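Local coordinates for Blr6230 protein (Bradyrhizobium diazoefficiens USDA 110, PDB 5NGG), which probably hydrolyses beta-lactam antibiotics as a zinc-dependent subclass B3 metallo-beta-lactamase, at residues 42-47 and 259-264. Residues are numbered along the deposited sequence; the frame is centred on the assembly and turned at random.
Sequences QLIDNI and APNPFI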
loop_
_atom_site.group_PDB
_atom_site.type_symbol
_atom_site.label_atom_id
_atom_site.label_comp_id
_atom_site.label_asym_id
_atom_site.label_seq_id
_atom_site.Cartn_x
_atom_site.Cartn_y
_atom_site.Cartn_z
ATOM N N GLN A 42 -14.429 4.595 -9.743
ATOM C CA GLN A 42 -14.458 3.133 -9.910
ATOM C C GLN A 42 -13.306 2.744 -10.837
ATOM O O GLN A 42 -13.283 3.148 -12.005
ATOM C CB GLN A 42 -15.809 2.691 -10.503
ATOM C CG GLN A 42 -15.934 1.175 -10.600
ATOM C CD GLN A 42 -17.221 0.735 -11.261
ATOM O OE1 GLN A 42 -17.937 1.539 -11.858
ATOM N NE2 GLN A 42 -17.512 -0.545 -11.177
ATOM N N LEU A 43 -12.353 1.973 -10.328
ATOM C CA LEU A 43 -11.136 1.630 -11.042
ATOM C C LEU A 43 -11.339 0.369 -11.903
ATOM O O LEU A 43 -11.106 0.398 -13.120
ATOM C CB LEU A 43 -9.991 1.545 -10.021
ATOM C CG LEU A 43 -8.596 1.403 -10.581
ATOM C CD1 LEU A 43 -7.559 1.924 -9.561
ATOM C CD2 LEU A 43 -8.274 -0.049 -10.947
ATOM N N ILE A 44 -11.738 -0.743 -11.284
ATOM C CA ILE A 44 -12.119 -1.958 -12.026
ATOM C C ILE A 44 -13.070 -2.755 -11.143
ATOM O O ILE A 44 -12.824 -2.942 -9.967
ATOM C CB ILE A 44 -10.898 -2.805 -12.460
ATOM C CG1 ILE A 44 -11.347 -3.932 -13.403
ATOM C CG2 ILE A 44 -10.084 -3.331 -11.262
ATOM C CD1 ILE A 44 -10.197 -4.586 -14.161
ATOM N N ASP A 45 -14.197 -3.154 -11.717
ATOM C CA ASP A 45 -15.188 -3.997 -11.042
ATOM C C ASP A 45 -15.506 -3.374 -9.664
ATOM O O ASP A 45 -15.982 -2.232 -9.616
ATOM C CB ASP A 45 -14.698 -5.445 -11.006
ATOM C CG ASP A 45 -15.785 -6.453 -10.667
ATOM O OD1 ASP A 45 -16.981 -6.085 -10.515
ATOM O OD2 ASP A 45 -15.419 -7.654 -10.552
ATOM N N ASN A 46 -15.271 -4.099 -8.568
ATOM C CA ASN A 46 -15.637 -3.648 -7.232
ATOM C C ASN A 46 -14.517 -2.936 -6.472
ATOM O O ASN A 46 -14.618 -2.778 -5.268
ATOM C CB ASN A 46 -16.220 -4.804 -6.415
ATOM C CG ASN A 46 -15.288 -5.974 -6.212
ATOM O OD1 ASN A 46 -14.445 -6.284 -7.063
ATOM N ND2 ASN A 46 -15.500 -6.687 -5.111
ATOM N N ILE A 47 -13.489 -2.474 -7.182
ATOM C CA ILE A 47 -12.359 -1.727 -6.621
ATOM C C ILE A 47 -12.510 -0.250 -6.996
ATOM O O ILE A 47 -12.573 0.085 -8.189
ATOM C CB ILE A 47 -10.996 -2.251 -7.100
ATOM C CG1 ILE A 47 -10.796 -3.723 -6.747
ATOM C CG2 ILE A 47 -9.879 -1.386 -6.516
ATOM C CD1 ILE A 47 -9.577 -4.352 -7.362
ATOM N N ALA A 259 -14.394 1.183 -24.002
ATOM C CA ALA A 259 -12.998 0.958 -24.348
ATOM C C ALA A 259 -12.362 0.036 -23.318
ATOM O O ALA A 259 -12.861 -0.079 -22.203
ATOM C CB ALA A 259 -12.244 2.272 -24.395
ATOM N N PRO A 260 -11.211 -0.576 -23.650
ATOM C CA PRO A 260 -10.622 -1.513 -22.682
ATOM C C PRO A 260 -10.212 -0.804 -21.390
ATOM O O PRO A 260 -9.823 0.369 -21.416
ATOM C CB PRO A 260 -9.376 -2.028 -23.397
ATOM C CG PRO A 260 -9.681 -1.830 -24.846
ATOM C CD PRO A 260 -10.475 -0.566 -24.920
ATOM N N ASN A 261 -10.289 -1.512 -20.274
ATOM C CA ASN A 261 -9.920 -0.922 -18.998
ATOM C C ASN A 261 -8.393 -0.742 -18.997
ATOM O O ASN A 261 -7.649 -1.724 -19.087
ATOM C CB ASN A 261 -10.364 -1.798 -17.852
ATOM C CG ASN A 261 -10.128 -1.118 -16.509
ATOM O OD1 ASN A 261 -9.042 -0.664 -16.247
ATOM N ND2 ASN A 261 -11.140 -1.031 -15.677
ATOM N N PRO A 262 -7.912 0.508 -18.880
ATOM C CA PRO A 262 -6.465 0.763 -19.019
ATOM C C PRO A 262 -5.624 0.268 -17.835
ATOM O O PRO A 262 -4.386 0.270 -17.903
ATOM C CB PRO A 262 -6.392 2.283 -19.153
ATOM C CG PRO A 262 -7.591 2.771 -18.423
ATOM C CD PRO A 262 -8.668 1.762 -18.691
ATOM N N PHE A 263 -6.292 -0.125 -16.738
ATOM C CA PHE A 263 -5.566 -0.687 -15.595
ATOM C C PHE A 263 -5.135 -2.133 -15.796
ATOM O O PHE A 263 -4.323 -2.657 -15.037
ATOM C CB PHE A 263 -6.378 -0.495 -14.300
ATOM C CG PHE A 263 -6.539 0.963 -13.928
ATOM C CD1 PHE A 263 -5.561 1.595 -13.166
ATOM C CD2 PHE A 263 -7.625 1.712 -14.345
ATOM C CE1 PHE A 263 -5.651 2.935 -12.883
ATOM C CE2 PHE A 263 -7.730 3.067 -14.036
ATOM C CZ PHE A 263 -6.734 3.684 -13.315
ATOM N N ILE A 264 -5.645 -2.777 -16.859
ATOM C CA ILE A 264 -5.204 -4.120 -17.218
ATOM C C ILE A 264 -3.933 -4.006 -18.071
ATOM O O ILE A 264 -3.987 -3.596 -19.238
ATOM C CB ILE A 264 -6.301 -4.875 -17.997
ATOM C CG1 ILE A 264 -7.584 -5.028 -17.151
ATOM C CG2 ILE A 264 -5.777 -6.232 -18.472
ATOM C CD1 ILE A 264 -8.798 -5.524 -17.919
#
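Asn261 reaches across to the backbone of Leu43 with its side-chain amide, while Leu43 lies over the ring of Phe263. Asn261 ND2 donates to Leu43 O at 2.9 Å in a nearly straight bond (170° at the hydrogen), close to both the amide and carbonyl planes. The other end of the amide turns back: Asn261 OD1 accepts from Phe263 N at 2.8 Å, closing an Asx turn. With both ends engaged, the rotation of the amide is fixed, and Asn261 OD1 sits in the plane of the Phe263 ring, at its edge.

Leu43 has CG anti to the backbone N (chi1 -171°), and this carbon stands almost exactly on the ring normal, 3.7 Å from the Phe263 centroid, in a CH-pi contact. Its branches spread over the same face: Leu43 CD2 above the CG side of the ring, 3.6 Å from Phe263 CG, and Leu43 CD1 nearest Phe263 CE1. Ile44 CB and CG1 approach Asn261 ND2 to 3.7 Å; Ile44 CD1 lies over a face of the amide and 4.0 Å from Ile264 CG1, the side chains crossing at about a right angle. Tyr246, Lys251 and Met255 also touch Phe263, and Asp190 and Arg195 of the other sheet touch Ile264.

The backbone N of Leu43 and, weakly, that of Ile44 bond to Ile47 O, a classic beta bulge leading into the type II' turn of 44-47. The loop between helices 248-253 and 268-291 thus docks its overlapping Asx and type I turns on the first hairpin, at edge strand 41-44 of the seven-stranded sheet in this metallo-beta-lactamase fold, away from the zinc sites.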